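Local coordinates for protein beta-hexosaminidase Amuc_2018 (Akkermansia muciniphila, PDB 6JEB) that removes terminal N-acetylglucosamine and N-acetylgalactosamine units from beta-linked glycans as a glycoside hydrolase of family 20, at residues Y315-Q326 with L341-Y352. Sequence-based numbering, arbitrary orientation. Where two conformers were deposited one is given.
Sequences YHPGETVYAWRQ and LNLIMASSEYCY. With ACM (acetamide), chain C.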
ATOM      1  N   TYR A 315      18.781   1.778 -10.135  1.00 21.41           N
ATOM      2  CA  TYR A 315      18.510   0.686  -9.213  1.00 21.30           C
ATOM      3  C   TYR A 315      19.466  -0.468  -9.485  1.00 23.73           C
ATOM      4  O   TYR A 315      20.127  -0.526 -10.524  1.00 27.80           O
ATOM      5  CB  TYR A 315      17.050   0.223  -9.335  1.00 20.81           C
ATOM      6  CG  TYR A 315      16.093   1.396  -9.364  1.00 19.20           C
ATOM      7  CD1 TYR A 315      15.769   2.088  -8.196  1.00 18.14           C
ATOM      8  CD2 TYR A 315      15.544   1.838 -10.562  1.00 19.86           C
ATOM      9  CE1 TYR A 315      14.911   3.183  -8.227  1.00 18.41           C
ATOM     10  CE2 TYR A 315      14.685   2.924 -10.606  1.00 19.61           C
ATOM     11  CZ  TYR A 315      14.368   3.593  -9.433  1.00 17.82           C
ATOM     12  OH  TYR A 315      13.525   4.679  -9.479  1.00 17.98           O
ATOM     13  N   HIS A 316      19.548  -1.378  -8.520  1.00 23.64           N
ATOM     14  CA  HIS A 316      20.412  -2.541  -8.649  1.00 26.28           C
ATOM     15  C   HIS A 316      19.587  -3.759  -9.039  1.00 25.60           C
ATOM     16  O   HIS A 316      18.483  -3.946  -8.524  1.00 23.91           O
ATOM     17  CB  HIS A 316      21.104  -2.825  -7.316  1.00 31.99           C
ATOM     18  CG  HIS A 316      22.222  -3.818  -7.412  1.00 38.38           C
ATOM     19  ND1 HIS A 316      22.009  -5.180  -7.443  1.00 41.15           N
ATOM     20  CD2 HIS A 316      23.563  -3.646  -7.484  1.00 41.57           C
ATOM     21  CE1 HIS A 316      23.172  -5.804  -7.532  1.00 42.38           C
ATOM     22  NE2 HIS A 316      24.130  -4.895  -7.558  1.00 42.11           N
ATOM     23  N   PRO A 317      20.087  -4.599  -9.945  1.00 26.04           N
ATOM     24  CA  PRO A 317      19.355  -5.818 -10.310  1.00 26.01           C
ATOM     25  C   PRO A 317      18.914  -6.588  -9.072  1.00 24.78           C
ATOM     26  O   PRO A 317      19.647  -6.692  -8.086  1.00 27.34           O
ATOM     27  CB  PRO A 317      20.382  -6.607 -11.128  1.00 28.96           C
ATOM     28  CG  PRO A 317      21.212  -5.551 -11.757  1.00 29.09           C
ATOM     29  CD  PRO A 317      21.314  -4.435 -10.741  1.00 26.79           C
ATOM     30  N   GLY A 318      17.686  -7.095  -9.115  1.00 23.63           N
ATOM     31  CA  GLY A 318      17.113  -7.828  -8.015  1.00 23.53           C
ATOM     32  C   GLY A 318      16.250  -6.998  -7.087  1.00 22.64           C
ATOM     33  O   GLY A 318      15.492  -7.571  -6.297  1.00 25.38           O
ATOM     34  N   GLU A 319      16.345  -5.670  -7.159  1.00 21.94           N
ATOM     35  CA  GLU A 319      15.523  -4.810  -6.320  1.00 19.47           C
ATOM     36  C   GLU A 319      14.114  -4.694  -6.899  1.00 18.92           C
ATOM     37  O   GLU A 319      13.879  -4.944  -8.084  1.00 21.38           O
ATOM     38  CB  GLU A 319      16.165  -3.422  -6.173  1.00 21.29           C
ATOM     39  CG  GLU A 319      17.462  -3.438  -5.352  1.00 23.02           C
ATOM     40  CD  GLU A 319      18.215  -2.101  -5.329  1.00 27.16           C
ATOM     41  OE1 GLU A 319      18.004  -1.258  -6.229  1.00 27.05           O
ATOM     42  OE2 GLU A 319      19.026  -1.897  -4.398  1.00 27.45           O
ATOM     43  N   THR A 320      13.170  -4.322  -6.040  1.00 18.15           N
ATOM     44  CA  THR A 320      11.771  -4.146  -6.415  1.00 16.35           C
ATOM     45  C   THR A 320      11.428  -2.663  -6.495  1.00 15.73           C
ATOM     46  O   THR A 320      11.766  -1.885  -5.590  1.00 16.72           O
ATOM     47  CB  THR A 320      10.847  -4.846  -5.409  1.00 18.04           C
ATOM     48  OG1 THR A 320      11.032  -6.261  -5.508  1.00 21.26           O
ATOM     49  CG2 THR A 320       9.384  -4.521  -5.691  1.00 18.54           C
ATOM     50  N   VAL A 321      10.741  -2.283  -7.574  1.00 15.39           N
ATOM     51  CA  VAL A 321      10.271  -0.920  -7.779  1.00 14.41           C
ATOM     52  C   VAL A 321       8.770  -0.941  -8.033  1.00 15.19           C
ATOM     53  O   VAL A 321       8.211  -1.947  -8.484  1.00 15.50           O
ATOM     54  CB  VAL A 321      11.023  -0.215  -8.931  1.00 14.70           C
ATOM     55  CG1 VAL A 321      12.532  -0.177  -8.652  1.00 16.91           C
ATOM     56  CG2 VAL A 321      10.729  -0.886 -10.268  1.00 15.98           C
ATOM     57  N   TYR A 322       8.113   0.181  -7.731  1.00 14.81           N
ATOM     58  CA  TYR A 322       6.673   0.344  -7.913  1.00 14.44           C
ATOM     59  C   TYR A 322       6.430   1.256  -9.108  1.00 14.05           C
ATOM     60  O   TYR A 322       6.815   2.431  -9.082  1.00 14.77           O
ATOM     61  CB  TYR A 322       6.038   0.999  -6.687  1.00 14.13           C
ATOM     62  CG  TYR A 322       6.016   0.190  -5.412  1.00 13.15           C
ATOM     63  CD1 TYR A 322       7.184  -0.092  -4.709  1.00 14.56           C
ATOM     64  CD2 TYR A 322       4.813  -0.241  -4.873  1.00 15.26           C
ATOM     65  CE1 TYR A 322       7.144  -0.810  -3.520  1.00 14.28           C
ATOM     66  CE2 TYR A 322       4.768  -0.948  -3.684  1.00 15.09           C
ATOM     67  CZ  TYR A 322       5.931  -1.224  -3.011  1.00 13.40           C
ATOM     68  OH  TYR A 322       5.860  -1.924  -1.831  1.00 15.19           O
ATOM     69  N   ALA A 323       5.761   0.733 -10.134  1.00 15.57           N
ATOM     70  CA  ALA A 323       5.364   1.556 -11.271  1.00 15.94           C
ATOM     71  C   ALA A 323       4.132   2.365 -10.895  1.00 15.49           C
ATOM     72  O   ALA A 323       3.135   1.808 -10.429  1.00 18.82           O
ATOM     73  CB  ALA A 323       5.054   0.668 -12.478  1.00 18.12           C
ATOM     74  N   TRP A 324       4.203   3.678 -11.075  1.00 14.91           N
ATOM     75  CA  TRP A 324       3.090   4.537 -10.683  1.00 15.48           C
ATOM     76  C   TRP A 324       2.776   5.659 -11.659  1.00 16.69           C
ATOM     77  O   TRP A 324       1.609   6.053 -11.754  1.00 17.52           O
ATOM     78  CB  TRP A 324       3.336   5.144  -9.294  1.00 15.10           C
ATOM     79  CG  TRP A 324       4.448   6.166  -9.226  1.00 15.62           C
ATOM     80  CD1 TRP A 324       5.787   5.920  -9.086  1.00 17.12           C
ATOM     81  CD2 TRP A 324       4.305   7.594  -9.256  1.00 15.28           C
ATOM     82  NE1 TRP A 324       6.482   7.108  -9.034  1.00 15.80           N
ATOM     83  CE2 TRP A 324       5.596   8.149  -9.137  1.00 14.74           C
ATOM     84  CE3 TRP A 324       3.209   8.458  -9.385  1.00 15.65           C
ATOM     85  CZ2 TRP A 324       5.819   9.527  -9.126  1.00 17.29           C
ATOM     86  CZ3 TRP A 324       3.433   9.822  -9.373  1.00 18.64           C
ATOM     87  CH2 TRP A 324       4.729  10.344  -9.247  1.00 18.12           C
ATOM     88  N   ARG A 325       3.750   6.184 -12.392  1.00 17.50           N
ATOM     89  CA  ARG A 325       3.510   7.380 -13.179  1.00 18.88           C
ATOM     90  C   ARG A 325       2.542   7.116 -14.319  1.00 20.93           C
ATOM     91  O   ARG A 325       2.593   6.068 -14.974  1.00 20.35           O
ATOM     92  CB  ARG A 325       4.827   7.937 -13.699  1.00 20.53           C
ATOM     93  CG  ARG A 325       5.616   8.584 -12.581  1.00 23.99           C
ATOM     94  CD  ARG A 325       6.787   9.357 -13.083  1.00 27.56           C
ATOM     95  NE  ARG A 325       7.463  10.096 -12.015  1.00 25.43           N
ATOM     96  CZ  ARG A 325       7.229  11.374 -11.721  1.00 24.90           C
ATOM     97  NH1 ARG A 325       6.333  12.068 -12.409  1.00 26.10           N
ATOM     98  NH2 ARG A 325       7.910  11.968 -10.752  1.00 23.07           N
ATOM     99  N   GLN A 326       1.661   8.087 -14.549  1.00 22.31           N
ATOM    100  CA  GLN A 326       0.637   7.968 -15.575  1.00 27.73           C
ATOM    101  C   GLN A 326       1.266   7.748 -16.946  1.00 28.13           C
ATOM    102  O   GLN A 326       2.274   8.368 -17.296  1.00 28.46           O
ATOM    103  CB  GLN A 326      -0.219   9.237 -15.576  1.00 37.47           C
ATOM    104  CG  GLN A 326      -1.122   9.400 -16.785  1.00 49.93           C
ATOM    105  CD  GLN A 326      -0.593  10.430 -17.766  1.00 61.33           C
ATOM    106  OE1 GLN A 326      -0.468  11.612 -17.436  1.00 65.68           O
ATOM    107  NE2 GLN A 326      -0.273   9.987 -18.978  1.00 64.90           N
ATOM    108  N   LEU A 341      14.919  -5.989 -12.695  1.00 23.10           N
ATOM    109  CA  LEU A 341      14.220  -5.516 -11.509  1.00 21.79           C
ATOM    110  C   LEU A 341      12.870  -6.210 -11.390  1.00 21.36           C
ATOM    111  O   LEU A 341      12.257  -6.593 -12.389  1.00 23.32           O
ATOM    112  CB  LEU A 341      13.992  -4.004 -11.583  1.00 20.91           C
ATOM    113  CG  LEU A 341      15.256  -3.170 -11.796  1.00 21.11           C
ATOM    114  CD1 LEU A 341      14.931  -1.705 -12.064  1.00 20.78           C
ATOM    115  CD2 LEU A 341      16.164  -3.295 -10.585  1.00 24.59           C
ATOM    116  N   ASN A 342      12.412  -6.368 -10.154  1.00 19.96           N
ATOM    117  CA  ASN A 342      11.053  -6.825  -9.906  1.00 19.15           C
ATOM    118  C   ASN A 342      10.125  -5.622  -9.814  1.00 18.46           C
ATOM    119  O   ASN A 342      10.546  -4.513  -9.479  1.00 19.65           O
ATOM    120  CB  ASN A 342      11.008  -7.667  -8.636  1.00 21.87           C
ATOM    121  CG  ASN A 342      11.868  -8.917  -8.757  1.00 26.73           C
ATOM    122  OD1 ASN A 342      11.778  -9.646  -9.744  1.00 29.28           O
ATOM    123  ND2 ASN A 342      12.728  -9.149  -7.777  1.00 30.75           N
ATOM    124  N   LEU A 343       8.851  -5.842 -10.123  1.00 17.27           N
ATOM    125  CA  LEU A 343       7.921  -4.740 -10.310  0.50 15.60           C
ATOM    126  C   LEU A 343       6.637  -4.993  -9.537  1.00 16.15           C
ATOM    127  O   LEU A 343       6.083  -6.094  -9.584  1.00 18.12           O
ATOM    128  CB  LEU A 343       7.604  -4.555 -11.797  0.50 16.33           C
ATOM    129  CG  LEU A 343       6.723  -3.355 -12.142  0.50 15.02           C
ATOM    130  CD1 LEU A 343       7.426  -2.073 -11.730  0.50 15.04           C
ATOM    131  CD2 LEU A 343       6.389  -3.336 -13.627  0.50 18.41           C
ATOM    132  N   ILE A 344       6.166  -3.965  -8.833  1.00 13.84           N
ATOM    133  CA  ILE A 344       4.832  -3.953  -8.245  1.00 13.67           C
ATOM    134  C   ILE A 344       4.041  -2.890  -8.997  1.00 13.19           C
ATOM    135  O   ILE A 344       4.532  -1.776  -9.202  1.00 14.87           O
ATOM    136  CB  ILE A 344       4.877  -3.671  -6.732  1.00 14.21           C
ATOM    137  CG1 ILE A 344       5.539  -4.846  -5.998  1.00 15.20           C
ATOM    138  CG2 ILE A 344       3.474  -3.439  -6.183  1.00 14.92           C
ATOM    139  CD1 ILE A 344       5.918  -4.541  -4.554  1.00 15.58           C
ATOM    140  N   MET A 345       2.835  -3.237  -9.435  1.00 14.41           N
ATOM    141  CA  MET A 345       2.018  -2.338 -10.241  0.75 15.05           C
ATOM    142  C   MET A 345       1.181  -1.446  -9.326  1.00 14.55           C
ATOM    143  O   MET A 345       0.315  -1.938  -8.597  1.00 14.52           O
ATOM    144  CB  MET A 345       1.122  -3.156 -11.172  0.75 15.84           C
ATOM    145  CG  MET A 345       0.234  -2.329 -12.086  0.75 17.48           C
ATOM    146  SD  MET A 345       1.153  -1.108 -13.051  0.75 19.51           S
ATOM    147  CE  MET A 345       2.229  -2.147 -14.043  0.75 20.05           C
ATOM    148  N   ALA A 346       1.437  -0.134  -9.376  1.00 14.14           N
ATOM    149  CA  ALA A 346       0.687   0.858  -8.613  1.00 14.12           C
ATOM    150  C   ALA A 346       0.242   2.005  -9.514  1.00 14.69           C
ATOM    151  O   ALA A 346       0.117   3.144  -9.060  1.00 16.31           O
ATOM    152  CB  ALA A 346       1.506   1.378  -7.429  1.00 15.08           C
ATOM    153  N   SER A 347      -0.006   1.711 -10.793  1.00 15.39           N
ATOM    154  CA  SER A 347      -0.290   2.741 -11.786  1.00 16.35           C
ATOM    155  C   SER A 347      -1.348   3.715 -11.293  1.00 14.86           C
ATOM    156  O   SER A 347      -2.452   3.314 -10.910  1.00 16.20           O
ATOM    157  CB  SER A 347      -0.790   2.096 -13.070  1.00 20.53           C
ATOM    158  OG  SER A 347      -1.420   3.084 -13.870  1.00 24.23           O
ATOM    159  N   SER A 348      -1.012   5.007 -11.334  1.00 15.62           N
ATOM    160  CA  SER A 348      -1.924   6.026 -10.834  1.00 16.19           C
ATOM    161  C   SER A 348      -3.195   6.130 -11.664  1.00 17.47           C
ATOM    162  O   SER A 348      -4.169   6.731 -11.206  1.00 18.53           O
ATOM    163  CB  SER A 348      -1.214   7.376 -10.755  1.00 17.44           C
ATOM    164  OG  SER A 348      -0.826   7.825 -12.041  1.00 19.67           O
ATOM    165  N   GLU A 349      -3.212   5.555 -12.868  1.00 17.95           N
ATOM    166  CA  GLU A 349      -4.423   5.525 -13.684  0.50 18.07           C
ATOM    167  C   GLU A 349      -5.498   4.629 -13.079  1.00 16.77           C
ATOM    168  O   GLU A 349      -6.684   4.809 -13.382  1.00 18.76           O
ATOM    169  CB  GLU A 349      -4.075   5.057 -15.105  0.50 19.98           C
ATOM    170  CG  GLU A 349      -5.221   5.085 -16.117  0.50 22.54           C
ATOM    171  CD  GLU A 349      -4.757   4.835 -17.550  0.50 25.63           C
ATOM    172  OE1 GLU A 349      -3.602   5.187 -17.865  0.50 28.55           O
ATOM    173  OE2 GLU A 349      -5.544   4.295 -18.364  0.50 25.08           O
ATOM    174  N   TYR A 350      -5.109   3.672 -12.231  1.00 15.59           N
ATOM    175  CA  TYR A 350      -6.027   2.673 -11.696  1.00 15.90           C
ATOM    176  C   TYR A 350      -5.980   2.566 -10.179  1.00 15.16           C
ATOM    177  O   TYR A 350      -6.963   2.142  -9.555  1.00 16.85           O
ATOM    178  CB  TYR A 350      -5.667   1.283 -12.239  1.00 16.04           C
ATOM    179  CG  TYR A 350      -5.768   1.143 -13.733  1.00 17.23           C
ATOM    180  CD1 TYR A 350      -4.679   1.418 -14.549  1.00 18.65           C
ATOM    181  CD2 TYR A 350      -6.951   0.727 -14.331  1.00 16.91           C
ATOM    182  CE1 TYR A 350      -4.762   1.291 -15.918  1.00 20.65           C
ATOM    183  CE2 TYR A 350      -7.044   0.590 -15.709  1.00 20.66           C
ATOM    184  CZ  TYR A 350      -5.946   0.875 -16.494  1.00 22.13           C
ATOM    185  OH  TYR A 350      -6.029   0.749 -17.861  1.00 27.35           O
ATOM    186  N   CYS A 351      -4.837   2.907  -9.577  1.00 15.33           N
ATOM    187  CA  CYS A 351      -4.529   2.482  -8.216  1.00 14.43           C
ATOM    188  C   CYS A 351      -4.398   3.618  -7.226  1.00 14.15           C
ATOM    189  O   CYS A 351      -4.244   3.349  -6.026  1.00 13.27           O
ATOM    190  CB  CYS A 351      -3.209   1.696  -8.183  1.00 14.96           C
ATOM    191  SG  CYS A 351      -3.192   0.235  -9.226  1.00 16.98           S
ATOM    192  N   TYR A 352      -4.427   4.867  -7.684  1.00 14.47           N
ATOM    193  CA  TYR A 352      -4.269   6.018  -6.798  1.00 13.73           C
ATOM    194  C   TYR A 352      -5.647   6.355  -6.244  1.00 13.27           C
ATOM    195  O   TYR A 352      -6.444   7.041  -6.890  1.00 14.33           O
ATOM    196  CB  TYR A 352      -3.597   7.173  -7.542  1.00 14.26           C
ATOM    197  CG  TYR A 352      -2.091   7.137  -7.398  1.00 14.26           C
ATOM    198  CD1 TYR A 352      -1.403   5.920  -7.387  1.00 14.29           C
ATOM    199  CD2 TYR A 352      -1.351   8.312  -7.263  1.00 15.09           C
ATOM    200  CE1 TYR A 352      -0.024   5.873  -7.239  1.00 14.77           C
ATOM    201  CE2 TYR A 352       0.030   8.275  -7.118  1.00 14.54           C
ATOM    202  CZ  TYR A 352       0.686   7.050  -7.098  1.00 14.04           C
ATOM    203  OH  TYR A 352       2.049   7.009  -6.925  1.00 15.05           O
TER
HETATM  204  C1  ACM C 502       4.161   9.322  -5.693  1.00 15.50           C
HETATM  205  O   ACM C 502       3.064   9.368  -6.152  1.00 17.41           O
HETATM  206  N   ACM C 502       4.779  10.545  -5.288  1.00 12.42           N
HETATM  207  C2  ACM C 502       4.947   8.034  -5.521  1.00 14.59           C
HETATM  208  O   HOH W   1      13.050  -7.878  -5.318  1.00 31.07           O
HETATM  209  O   HOH W   2       0.514   4.080 -15.353  1.00 33.31           O
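Trp324 and Tyr352 meet rim to rim past the C-terminal strand ends, their ring planes nearly parallel (3°), neither ring over the other. Tyr352 OH lies 3.1 Å from Trp324 CE3 and gives a hydrogen bond of 2.7 Å to the acetamide O, which sits at the edge of the tyrosine ring. The acetamide methyl C2 lies over one indole face; Arg325 CG covers the opposite one. With CG between the backbone N and carbonyl carbon, chi1 69° turns one indole face to the acetamide. Were Trp324 replaced by an alanine, the acetamide would probably lose the flat surface its methyl rests on, and Tyr352 its rim partner. Both residues bind substrate, and Asp257 also holds the acetamide.

Backbone bonds join strands 320-323 and 342-345 in parallel, from Asn342 N to Glu319 O through to Ala346 N to Ala323 O (2.8 Å). These are neighbouring strands of the catalytic TIM barrel, linked through helix 329-339 as a beta-alpha-beta unit. Past their ends, Ser348 N bonds to Trp324 O (2.9 Å).

Apolar packing differs on the two faces. Ile344 CD1 rests over the Tyr322 ring, 4.0 Å from its centroid, and also touches Thr320 CG2. On the helix side, one Leu343 conformer packs CD1 against Val321 CG2 (3.8 Å) and Ala323 CB.

One water bridges Gly318 O, Thr320 OG1 and Asn342 ND2; Arg393 also bonds Thr320 OG1.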